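Long-range contact in HTH-type transcriptional regulator PrpR (Mycobacterium tuberculosis, PDB 6D2S), which regulates transcription of genes for short-chain fatty acid catabolism through the glyoxylate and methylcitrate cycles, supporting use of cholesterol-derived propionate: residues Val186-Lys196 with Cys212-Phe221. Sequence-based numbering, arbitrary orientation. Where two conformers were deposited one is given.
Sequences VRTDKAGNISK and CPLWVVHDAF
V186 packs against two residues of 212-221. Its CB lies 3.8 Å from V217 CG2, and its CG1 also meets L214 CD2. W242 of strand 239-247 adds to this buried apolar patch. T188 follows on the same side of the strand. Its methyl CG2 sits 3.7 Å from V217 CG1. Its hydroxyl is anti to the backbone N (chi1 -180°) and gives a hydrogen bond to D189 O, which leaves the methyl to face V217, with F221 CE2 a little farther off. D189 opens a type I turn to G192. Its carboxylate holds the loop: OD1 accepts from N193 N at 3.0 Å, and OD2 takes a short bond from N193 ND2 through the syn lone pair. K190 O lies in the plane of the H218 ring and takes a weak but straight bond from NE2 (3.5 Å, 166°). K190 CG rests over one face of F221 in a CH-pi contact, 3.9 Å from the ring centroid. K196 ends 3.1 Å from C212, NZ to SG. The arrangement is a beta hairpin, at the edge of a five-stranded antiparallel sheet, packed against a short helix in the C-terminal, GAF-clan domain of this ScfR-family regulator.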
ATOM      1  N   VAL A 186       4.000   8.600  -5.453  1.00 22.67           N
ATOM      2  CA  VAL A 186       4.998   8.428  -6.503  1.00 23.72           C
ATOM      3  C   VAL A 186       6.023   7.402  -6.046  1.00 25.74           C
ATOM      4  O   VAL A 186       6.576   7.511  -4.946  1.00 25.76           O
ATOM      5  CB  VAL A 186       5.700   9.753  -6.864  1.00 25.45           C
ATOM      6  CG1 VAL A 186       6.836   9.492  -7.864  1.00 31.16           C
ATOM      7  CG2 VAL A 186       4.707  10.741  -7.441  1.00 29.99           C
ATOM      8  N   ARG A 187       6.273   6.412  -6.891  1.00 25.40           N
ATOM      9  CA  ARG A 187       7.337   5.444  -6.681  1.00 27.24           C
ATOM     10  C   ARG A 187       8.228   5.425  -7.914  1.00 33.40           C
ATOM     11  O   ARG A 187       7.735   5.467  -9.045  1.00 33.50           O
ATOM     12  CB  ARG A 187       6.775   4.048  -6.419  1.00 28.59           C
ATOM     13  CG  ARG A 187       7.851   3.002  -6.216  1.00 39.70           C
ATOM     14  CD  ARG A 187       7.258   1.633  -5.975  1.00 47.11           C
ATOM     15  NE  ARG A 187       6.307   1.249  -7.013  1.00 53.05           N
ATOM     16  CZ  ARG A 187       6.652   0.910  -8.251  1.00 54.24           C
ATOM     17  NH1 ARG A 187       7.928   0.922  -8.611  1.00 56.61           N
ATOM     18  NH2 ARG A 187       5.723   0.564  -9.130  1.00 53.18           N
ATOM     19  N   THR A 188       9.539   5.367  -7.694  1.00 31.47           N
ATOM     20  CA  THR A 188      10.490   5.348  -8.793  1.00 34.25           C
ATOM     21  C   THR A 188      11.665   4.459  -8.421  1.00 34.95           C
ATOM     22  O   THR A 188      12.000   4.315  -7.243  1.00 31.14           O
ATOM     23  CB  THR A 188      10.994   6.759  -9.129  1.00 36.65           C
ATOM     24  OG1 THR A 188      11.920   6.695 -10.219  1.00 43.71           O
ATOM     25  CG2 THR A 188      11.694   7.375  -7.931  1.00 38.64           C
ATOM     26  N   ASP A 189      12.292   3.870  -9.434  1.00 38.74           N
ATOM     27  CA  ASP A 189      13.561   3.191  -9.246  1.00 42.57           C
ATOM     28  C   ASP A 189      14.690   4.132  -9.657  1.00 47.47           C
ATOM     29  O   ASP A 189      14.464   5.272 -10.075  1.00 46.92           O
ATOM     30  CB  ASP A 189      13.594   1.866 -10.017  1.00 46.14           C
ATOM     31  CG  ASP A 189      13.489   2.049 -11.524  1.00 51.07           C
ATOM     32  OD1 ASP A 189      13.705   3.174 -12.021  1.00 50.98           O
ATOM     33  OD2 ASP A 189      13.186   1.051 -12.215  1.00 51.93           O
ATOM     34  N   LYS A 190      15.929   3.650  -9.530  1.00 46.49           N
ATOM     35  CA  LYS A 190      17.071   4.499  -9.843  1.00 54.04           C
ATOM     36  C   LYS A 190      17.093   4.922 -11.307  1.00 59.56           C
ATOM     37  O   LYS A 190      17.671   5.967 -11.628  1.00 56.86           O
ATOM     38  CB  LYS A 190      18.376   3.787  -9.473  1.00 56.27           C
ATOM     39  CG  LYS A 190      18.606   3.693  -7.970  1.00 56.48           C
ATOM     40  CD  LYS A 190      19.956   3.086  -7.615  1.00 61.42           C
ATOM     41  CE  LYS A 190      20.002   1.597  -7.926  1.00 65.95           C
ATOM     42  NZ  LYS A 190      21.023   0.882  -7.105  1.00 66.32           N
ATOM     43  N   ALA A 191      16.459   4.156 -12.194  1.00 66.28           N
ATOM     44  CA  ALA A 191      16.475   4.427 -13.626  1.00 72.48           C
ATOM     45  C   ALA A 191      15.304   5.287 -14.092  1.00 75.97           C
ATOM     46  O   ALA A 191      15.083   5.400 -15.302  1.00 80.91           O
ATOM     47  CB  ALA A 191      16.492   3.112 -14.409  1.00 74.40           C
ATOM     48  N   GLY A 192      14.548   5.884 -13.172  1.00 69.95           N
ATOM     49  CA  GLY A 192      13.480   6.789 -13.546  1.00 66.11           C
ATOM     50  C   GLY A 192      12.159   6.140 -13.891  1.00 65.42           C
ATOM     51  O   GLY A 192      11.200   6.858 -14.200  1.00 68.83           O
ATOM     52  N   ASN A 193      12.073   4.813 -13.864  1.00 64.25           N
ATOM     53  CA  ASN A 193      10.792   4.138 -14.032  1.00 63.26           C
ATOM     54  C   ASN A 193       9.880   4.504 -12.867  1.00 65.82           C
ATOM     55  O   ASN A 193      10.184   4.190 -11.711  1.00 63.23           O
ATOM     56  CB  ASN A 193      11.008   2.631 -14.113  1.00 60.92           C
ATOM     57  CG  ASN A 193      12.016   2.252 -15.180  1.00 63.07           C
ATOM     58  OD1 ASN A 193      11.912   2.687 -16.327  1.00 65.49           O
ATOM     59  ND2 ASN A 193      13.014   1.460 -14.802  1.00 62.31           N
ATOM     60  N   ILE A 194       8.765   5.166 -13.168  1.00 67.03           N
ATOM     61  CA  ILE A 194       7.970   5.866 -12.167  1.00 66.52           C
ATOM     62  C   ILE A 194       6.517   5.429 -12.263  1.00 65.38           C
ATOM     63  O   ILE A 194       5.942   5.400 -13.356  1.00 69.41           O
ATOM     64  CB  ILE A 194       8.076   7.392 -12.340  1.00 69.64           C
ATOM     65  CG1 ILE A 194       9.487   7.863 -12.000  1.00 72.08           C
ATOM     66  CG2 ILE A 194       7.033   8.103 -11.490  1.00 68.64           C
ATOM     67  CD1 ILE A 194       9.785   9.240 -12.498  1.00 73.50           C
ATOM     68  N   SER A 195       5.926   5.108 -11.116  1.00 62.16           N
ATOM     69  CA  SER A 195       4.494   4.869 -10.992  1.00 58.12           C
ATOM     70  C   SER A 195       3.889   6.024 -10.203  1.00 53.76           C
ATOM     71  O   SER A 195       4.321   6.306  -9.080  1.00 46.53           O
ATOM     72  CB  SER A 195       4.216   3.533 -10.305  1.00 58.49           C
ATOM     73  OG  SER A 195       2.831   3.372 -10.046  1.00 58.63           O
ATOM     74  N   LYS A 196       2.904   6.696 -10.796  1.00 54.89           N
ATOM     75  CA  LYS A 196       2.258   7.857 -10.198  1.00 50.82           C
ATOM     76  C   LYS A 196       0.782   7.553  -9.993  1.00 47.92           C
ATOM     77  O   LYS A 196       0.123   7.032 -10.898  1.00 53.85           O
ATOM     78  CB  LYS A 196       2.424   9.097 -11.082  1.00 52.48           C
ATOM     79  CG  LYS A 196       1.863  10.375 -10.478  1.00 52.44           C
ATOM     80  CD  LYS A 196       1.828  11.503 -11.498  1.00 59.17           C
ATOM     81  CE  LYS A 196       1.875  12.867 -10.820  1.00 61.52           C
ATOM     82  NZ  LYS A 196       3.182  13.109 -10.137  1.00 61.93           N
ATOM     83  N   CYS A 212       6.045  17.588 -14.348  1.00 71.15           N
ATOM     84  CA  CYS A 212       6.120  16.960 -13.030  1.00 68.21           C
ATOM     85  C   CYS A 212       7.551  16.958 -12.501  1.00 62.97           C
ATOM     86  O   CYS A 212       8.452  16.406 -13.134  1.00 61.97           O
ATOM     87  CB  CYS A 212       5.581  15.529 -13.080  1.00 67.65           C
ATOM     88  SG  CYS A 212       5.544  14.695 -11.469  1.00 66.56           S
ATOM     89  N   PRO A 213       7.757  17.576 -11.335  1.00 59.14           N
ATOM     90  CA  PRO A 213       9.111  17.682 -10.751  1.00 58.53           C
ATOM     91  C   PRO A 213       9.523  16.384 -10.061  1.00 53.75           C
ATOM     92  O   PRO A 213       9.441  16.213  -8.847  1.00 51.96           O
ATOM     93  CB  PRO A 213       8.957  18.839  -9.764  1.00 55.86           C
ATOM     94  CG  PRO A 213       7.538  18.714  -9.296  1.00 55.80           C
ATOM     95  CD  PRO A 213       6.735  18.190 -10.470  1.00 55.32           C
ATOM     96  N   LEU A 214       9.989  15.428 -10.866  1.00 52.49           N
ATOM     97  CA  LEU A 214      10.260  14.096 -10.339  1.00 52.12           C
ATOM     98  C   LEU A 214      11.348  14.096  -9.275  1.00 45.42           C
ATOM     99  O   LEU A 214      11.400  13.168  -8.460  1.00 41.47           O
ATOM    100  CB  LEU A 214      10.643  13.147 -11.470  1.00 56.97           C
ATOM    101  CG  LEU A 214      10.591  11.687 -11.032  1.00 63.64           C
ATOM    102  CD1 LEU A 214      11.891  11.240 -10.373  1.00 66.74           C
ATOM    103  CD2 LEU A 214       9.415  11.480 -10.089  1.00 62.86           C
ATOM    104  N   TRP A 215      12.215  15.109  -9.256  1.00 41.89           N
ATOM    105  CA  TRP A 215      13.207  15.199  -8.194  1.00 41.09           C
ATOM    106  C   TRP A 215      12.564  15.190  -6.814  1.00 36.25           C
ATOM    107  O   TRP A 215      13.250  14.925  -5.822  1.00 37.58           O
ATOM    108  CB  TRP A 215      14.065  16.458  -8.381  1.00 39.39           C
ATOM    109  CG  TRP A 215      13.270  17.694  -8.685  1.00 38.96           C
ATOM    110  CD1 TRP A 215      12.594  18.476  -7.792  1.00 36.67           C
ATOM    111  CD2 TRP A 215      13.079  18.300  -9.972  1.00 40.78           C
ATOM    112  NE1 TRP A 215      11.991  19.527  -8.445  1.00 34.46           N
ATOM    113  CE2 TRP A 215      12.275  19.441  -9.782  1.00 38.57           C
ATOM    114  CE3 TRP A 215      13.512  17.987 -11.266  1.00 44.42           C
ATOM    115  CZ2 TRP A 215      11.890  20.268 -10.838  1.00 45.59           C
ATOM    116  CZ3 TRP A 215      13.131  18.812 -12.315  1.00 47.56           C
ATOM    117  CH2 TRP A 215      12.328  19.936 -12.094  1.00 48.56           C
ATOM    118  N   VAL A 216      11.259  15.459  -6.724  1.00 30.01           N
ATOM    119  CA  VAL A 216      10.602  15.441  -5.426  1.00 27.68           C
ATOM    120  C   VAL A 216      10.721  14.075  -4.760  1.00 33.38           C
ATOM    121  O   VAL A 216      10.625  13.978  -3.531  1.00 35.00           O
ATOM    122  CB  VAL A 216       9.127  15.868  -5.567  1.00 33.97           C
ATOM    123  CG1 VAL A 216       9.044  17.299  -6.100  1.00 34.24           C
ATOM    124  CG2 VAL A 216       8.381  14.909  -6.485  1.00 34.74           C
ATOM    125  N   VAL A 217      10.939  13.010  -5.538  1.00 31.65           N
ATOM    126  CA  VAL A 217      11.138  11.674  -4.997  0.58 29.85           C
ATOM    127  C   VAL A 217      12.522  11.130  -5.328  1.00 30.26           C
ATOM    128  O   VAL A 217      13.175  10.528  -4.470  1.00 29.93           O
ATOM    129  CB  VAL A 217      10.042  10.702  -5.487  0.58 29.93           C
ATOM    130  CG1 VAL A 217      10.361   9.282  -5.059  0.58 28.73           C
ATOM    131  CG2 VAL A 217       8.687  11.134  -4.949  0.58 26.24           C
ATOM    132  N   HIS A 218      12.995  11.345  -6.556  1.00 35.65           N
ATOM    133  CA  HIS A 218      14.317  10.855  -6.921  1.00 37.08           C
ATOM    134  C   HIS A 218      15.404  11.445  -6.028  1.00 32.63           C
ATOM    135  O   HIS A 218      16.424  10.789  -5.783  1.00 30.97           O
ATOM    136  CB  HIS A 218      14.609  11.156  -8.390  1.00 44.74           C
ATOM    137  CG  HIS A 218      15.750  10.364  -8.948  1.00 49.46           C
ATOM    138  ND1 HIS A 218      17.056  10.801  -8.894  1.00 51.57           N
ATOM    139  CD2 HIS A 218      15.781   9.155  -9.557  1.00 50.50           C
ATOM    140  CE1 HIS A 218      17.842   9.898  -9.453  1.00 53.10           C
ATOM    141  NE2 HIS A 218      17.094   8.891  -9.865  1.00 54.25           N
ATOM    142  N   ASP A 219      15.207  12.670  -5.525  1.00 31.61           N
ATOM    143  CA  ASP A 219      16.186  13.259  -4.614  1.00 29.20           C
ATOM    144  C   ASP A 219      16.476  12.359  -3.419  1.00 28.60           C
ATOM    145  O   ASP A 219      17.534  12.488  -2.797  1.00 31.79           O
ATOM    146  CB  ASP A 219      15.699  14.623  -4.107  1.00 30.90           C
ATOM    147  CG  ASP A 219      15.916  15.755  -5.111  1.00 35.25           C
ATOM    148  OD1 ASP A 219      16.586  15.549  -6.143  1.00 36.63           O
ATOM    149  OD2 ASP A 219      15.402  16.862  -4.852  1.00 35.59           O
ATOM    150  N   ALA A 220      15.553  11.456  -3.067  1.00 29.55           N
ATOM    151  CA  ALA A 220      15.789  10.569  -1.930  1.00 27.05           C
ATOM    152  C   ALA A 220      17.046   9.729  -2.113  1.00 28.86           C
ATOM    153  O   ALA A 220      17.731   9.414  -1.130  1.00 32.34           O
ATOM    154  CB  ALA A 220      14.576   9.660  -1.707  1.00 27.42           C
ATOM    155  N   PHE A 221      17.365   9.349  -3.351  1.00 32.47           N
ATOM    156  CA  PHE A 221      18.533   8.504  -3.584  1.00 33.00           C
ATOM    157  C   PHE A 221      19.843   9.187  -3.202  1.00 38.92           C
ATOM    158  O   PHE A 221      20.873   8.512  -3.100  1.00 39.26           O
ATOM    159  CB  PHE A 221      18.596   8.072  -5.051  1.00 37.27           C
ATOM    160  CG  PHE A 221      17.531   7.089  -5.444  1.00 37.28           C
ATOM    161  CD1 PHE A 221      17.535   5.799  -4.931  1.00 38.80           C
ATOM    162  CD2 PHE A 221      16.538   7.447  -6.342  1.00 32.78           C
ATOM    163  CE1 PHE A 221      16.555   4.888  -5.291  1.00 36.85           C
ATOM    164  CE2 PHE A 221      15.559   6.542  -6.714  1.00 37.69           C
ATOM    165  CZ  PHE A 221      15.567   5.259  -6.187  1.00 36.94           C
TER